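Local coordinates for rhamnosidase B (Bacillus sp., PDB 2OKX), which releases terminal alpha-L-rhamnose from rhamnosides by hydrolysis, as a family 78 glycoside hydrolase, probably with inversion at the anomeric carbon, at residues Cys839-Pro844 / Thr857-His862. Residues are numbered along the deposited sequence; the frame is centred on the assembly and turned at random.
Sequences CWEMYP and TRSHCH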
ATOM      1  N   CYS A 839     -11.173   4.315  -7.428  1.00 17.73           N
ATOM      2  CA  CYS A 839     -12.200   3.650  -6.632  1.00 17.31           C
ATOM      3  C   CYS A 839     -11.875   3.556  -5.147  1.00 18.25           C
ATOM      4  O   CYS A 839     -10.794   3.101  -4.757  1.00 17.64           O
ATOM      5  CB  CYS A 839     -12.452   2.248  -7.185  1.00 16.41           C
ATOM      6  SG  CYS A 839     -12.891   2.274  -8.932  1.00 17.87           S
ATOM      7  N   TRP A 840     -12.842   3.964  -4.332  1.00 17.37           N
ATOM      8  CA  TRP A 840     -12.701   3.967  -2.881  1.00 17.64           C
ATOM      9  C   TRP A 840     -12.532   2.590  -2.271  1.00 18.40           C
ATOM     10  O   TRP A 840     -13.089   1.606  -2.752  1.00 18.27           O
ATOM     11  CB  TRP A 840     -13.916   4.623  -2.221  1.00 15.43           C
ATOM     12  CG  TRP A 840     -14.136   6.051  -2.588  1.00 17.23           C
ATOM     13  CD1 TRP A 840     -13.280   6.876  -3.265  1.00 15.79           C
ATOM     14  CD2 TRP A 840     -15.293   6.834  -2.285  1.00 17.52           C
ATOM     15  NE1 TRP A 840     -13.840   8.127  -3.403  1.00 15.48           N
ATOM     16  CE2 TRP A 840     -15.074   8.126  -2.809  1.00 17.38           C
ATOM     17  CE3 TRP A 840     -16.497   6.567  -1.619  1.00 19.83           C
ATOM     18  CZ2 TRP A 840     -16.018   9.153  -2.690  1.00 19.30           C
ATOM     19  CZ3 TRP A 840     -17.436   7.587  -1.502  1.00 20.70           C
ATOM     20  CH2 TRP A 840     -17.188   8.865  -2.036  1.00 20.70           C
ATOM     21  N   GLU A 841     -11.779   2.544  -1.179  1.00 18.09           N
ATOM     22  CA  GLU A 841     -11.537   1.309  -0.453  1.00 20.06           C
ATOM     23  C   GLU A 841     -12.846   0.804   0.151  1.00 20.34           C
ATOM     24  O   GLU A 841     -13.133  -0.391   0.131  1.00 20.22           O
ATOM     25  CB  GLU A 841     -10.527   1.575   0.666  1.00 20.34           C
ATOM     26  CG  GLU A 841     -10.212   0.386   1.552  1.00 19.34           C
ATOM     27  CD  GLU A 841      -9.317   0.774   2.725  1.00 21.76           C
ATOM     28  OE1 GLU A 841      -8.798  -0.132   3.408  1.00 20.17           O
ATOM     29  OE2 GLU A 841      -9.137   1.990   2.966  1.00 19.84           O
ATOM     30  N   MET A 842     -13.632   1.724   0.697  1.00 20.21           N
ATOM     31  CA  MET A 842     -14.894   1.369   1.334  1.00 22.00           C
ATOM     32  C   MET A 842     -15.980   2.374   1.004  1.00 22.62           C
ATOM     33  O   MET A 842     -15.711   3.435   0.427  1.00 21.22           O
ATOM     34  CB  MET A 842     -14.722   1.331   2.857  1.00 23.30           C
ATOM     35  CG  MET A 842     -13.634   0.393   3.350  1.00 26.16           C
ATOM     36  SD  MET A 842     -13.251   0.683   5.096  1.00 28.69           S
ATOM     37  CE  MET A 842     -12.375   2.252   4.957  1.00 27.05           C
ATOM     38  N   TYR A 843     -17.210   2.033   1.382  1.00 21.55           N
ATOM     39  CA  TYR A 843     -18.352   2.908   1.167  1.00 22.41           C
ATOM     40  C   TYR A 843     -18.521   3.804   2.386  1.00 24.03           C
ATOM     41  O   TYR A 843     -18.059   3.474   3.479  1.00 22.45           O
ATOM     42  CB  TYR A 843     -19.626   2.084   0.960  1.00 22.46           C
ATOM     43  CG  TYR A 843     -19.682   1.374  -0.369  1.00 21.10           C
ATOM     44  CD1 TYR A 843     -20.036   0.026  -0.447  1.00 21.80           C
ATOM     45  CD2 TYR A 843     -19.386   2.051  -1.553  1.00 23.03           C
ATOM     46  CE1 TYR A 843     -20.093  -0.631  -1.674  1.00 21.16           C
ATOM     47  CE2 TYR A 843     -19.442   1.404  -2.783  1.00 21.83           C
ATOM     48  CZ  TYR A 843     -19.795   0.062  -2.835  1.00 21.53           C
ATOM     49  OH  TYR A 843     -19.842  -0.583  -4.051  1.00 21.75           O
ATOM     50  N   PRO A 844     -19.172   4.962   2.208  1.00 25.88           N
ATOM     51  CA  PRO A 844     -19.393   5.891   3.319  1.00 27.55           C
ATOM     52  C   PRO A 844     -20.403   5.318   4.308  1.00 30.45           C
ATOM     53  O   PRO A 844     -21.109   4.356   4.001  1.00 29.94           O
ATOM     54  CB  PRO A 844     -19.946   7.137   2.628  1.00 26.60           C
ATOM     55  CG  PRO A 844     -19.386   7.057   1.253  1.00 28.02           C
ATOM     56  CD  PRO A 844     -19.529   5.590   0.927  1.00 26.38           C
ATOM     57  N   THR A 857     -14.131   7.359   3.163  1.00 21.67           N
ATOM     58  CA  THR A 857     -13.377   6.110   3.116  1.00 21.07           C
ATOM     59  C   THR A 857     -11.971   6.422   3.628  1.00 21.55           C
ATOM     60  O   THR A 857     -11.613   7.594   3.766  1.00 20.67           O
ATOM     61  CB  THR A 857     -13.274   5.605   1.653  1.00 20.94           C
ATOM     62  OG1 THR A 857     -12.506   4.396   1.596  1.00 18.76           O
ATOM     63  CG2 THR A 857     -12.606   6.664   0.782  1.00 23.94           C
ATOM     64  N   ARG A 858     -11.179   5.397   3.923  1.00 20.95           N
ATOM     65  CA  ARG A 858      -9.807   5.644   4.372  1.00 19.25           C
ATOM     66  C   ARG A 858      -9.012   5.912   3.097  1.00 19.42           C
ATOM     67  O   ARG A 858      -8.688   7.056   2.774  1.00 18.61           O
ATOM     68  CB  ARG A 858      -9.223   4.425   5.094  1.00 21.33           C
ATOM     69  CG  ARG A 858      -7.759   4.637   5.501  1.00 22.42           C
ATOM     70  CD  ARG A 858      -7.067   3.362   5.975  1.00 24.95           C
ATOM     71  NE  ARG A 858      -7.008   2.326   4.944  1.00 22.75           N
ATOM     72  CZ  ARG A 858      -5.972   1.509   4.770  1.00 25.18           C
ATOM     73  NH1 ARG A 858      -4.901   1.615   5.552  1.00 21.82           N
ATOM     74  NH2 ARG A 858      -6.009   0.569   3.829  1.00 23.02           N
ATOM     75  N   SER A 859      -8.713   4.840   2.368  1.00 18.50           N
ATOM     76  CA  SER A 859      -7.993   4.937   1.105  1.00 18.17           C
ATOM     77  C   SER A 859      -8.983   5.257  -0.017  1.00 19.66           C
ATOM     78  O   SER A 859     -10.063   4.661  -0.095  1.00 18.27           O
ATOM     79  CB  SER A 859      -7.299   3.615   0.800  1.00 16.99           C
ATOM     80  OG  SER A 859      -6.933   3.542  -0.567  1.00 16.95           O
ATOM     81  N   HIS A 860      -8.616   6.198  -0.882  1.00 18.15           N
ATOM     82  CA  HIS A 860      -9.478   6.581  -1.993  1.00 18.60           C
ATOM     83  C   HIS A 860      -9.105   5.852  -3.276  1.00 19.12           C
ATOM     84  O   HIS A 860      -9.713   6.080  -4.322  1.00 20.77           O
ATOM     85  CB  HIS A 860      -9.403   8.095  -2.221  1.00 17.47           C
ATOM     86  CG  HIS A 860     -10.106   8.895  -1.170  1.00 18.23           C
ATOM     87  ND1 HIS A 860     -11.251   9.618  -1.427  1.00 17.84           N
ATOM     88  CD2 HIS A 860      -9.855   9.047   0.152  1.00 16.88           C
ATOM     89  CE1 HIS A 860     -11.675  10.177  -0.308  1.00 19.14           C
ATOM     90  NE2 HIS A 860     -10.846   9.846   0.665  1.00 15.01           N
ATOM     91  N   CYS A 861      -8.112   4.972  -3.194  1.00 18.18           N
ATOM     92  CA  CYS A 861      -7.656   4.234  -4.369  1.00 19.10           C
ATOM     93  C   CYS A 861      -7.293   2.794  -4.002  1.00 19.33           C
ATOM     94  O   CYS A 861      -6.161   2.517  -3.617  1.00 19.35           O
ATOM     95  CB  CYS A 861      -6.436   4.948  -4.977  1.00 17.41           C
ATOM     96  SG  CYS A 861      -5.781   4.221  -6.512  1.00 19.36           S
ATOM     97  N   HIS A 862      -8.266   1.892  -4.118  1.00 18.41           N
ATOM     98  CA  HIS A 862      -8.081   0.470  -3.808  1.00 19.07           C
ATOM     99  C   HIS A 862      -8.574  -0.321  -5.013  1.00 19.12           C
ATOM    100  O   HIS A 862      -9.777  -0.381  -5.266  1.00 17.60           O
ATOM    101  CB  HIS A 862      -8.908   0.072  -2.575  1.00 18.25           C
ATOM    102  CG  HIS A 862      -8.099  -0.100  -1.327  1.00 19.81           C
ATOM    103  ND1 HIS A 862      -8.012  -1.301  -0.653  1.00 23.60           N
ATOM    104  CD2 HIS A 862      -7.348   0.779  -0.624  1.00 17.63           C
ATOM    105  CE1 HIS A 862      -7.245  -1.153   0.412  1.00 16.66           C
ATOM    106  NE2 HIS A 862      -6.830   0.100   0.453  1.00 23.39           N
TER
HETATM  107  O   HOH W   1     -11.836  10.251  -4.075  1.00 18.40           O
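In the loop between helices 817-833 and 868-876 of the six-hairpin glycosidase domain, the carboxylate of Glu841 is clasped by Arg858 and the backbone N of Ser859. Glu841 has CG anti to its backbone N (chi1 178°) and an extended chain beyond, which carries the carboxylate to Arg858. The two form a bidentate, side-on salt bridge, apt for an acid facing an arginine: Arg858 NE lies 2.9 Å from Glu841 OE2, on the syn lone pair, while NH2 meets OE1 from above the carboxylate plane. Ser859 N also donates to Glu841 OE2, at 2.9 Å. Glu841 CG sits 3.4 Å above the centre of the His862 ring, a CH-pi contact. The domain belongs to the (alpha/alpha)6-barrel class, whose loops commonly line the catalytic cleft; a glycerol, probably from the crystallisation liquor, lies close to Arg858, whose NH1 pairs with Glu572. An alanine at Glu841 would probably leave Ser859 N without its acceptor and Arg858 NE without its carboxylate. Thr857 suits its place by its two branches: Thr857 OG1 accepts from Met842 N (3.0 Å) and donates to Ser859 O, while CG2 packs over one face of Trp840. His860 makes an offset edge-to-face pair with the indole's five-membered ring, planes at 73°; its NE2 bonds Gln477, and a water bridges ND1 to Trp840 NE1.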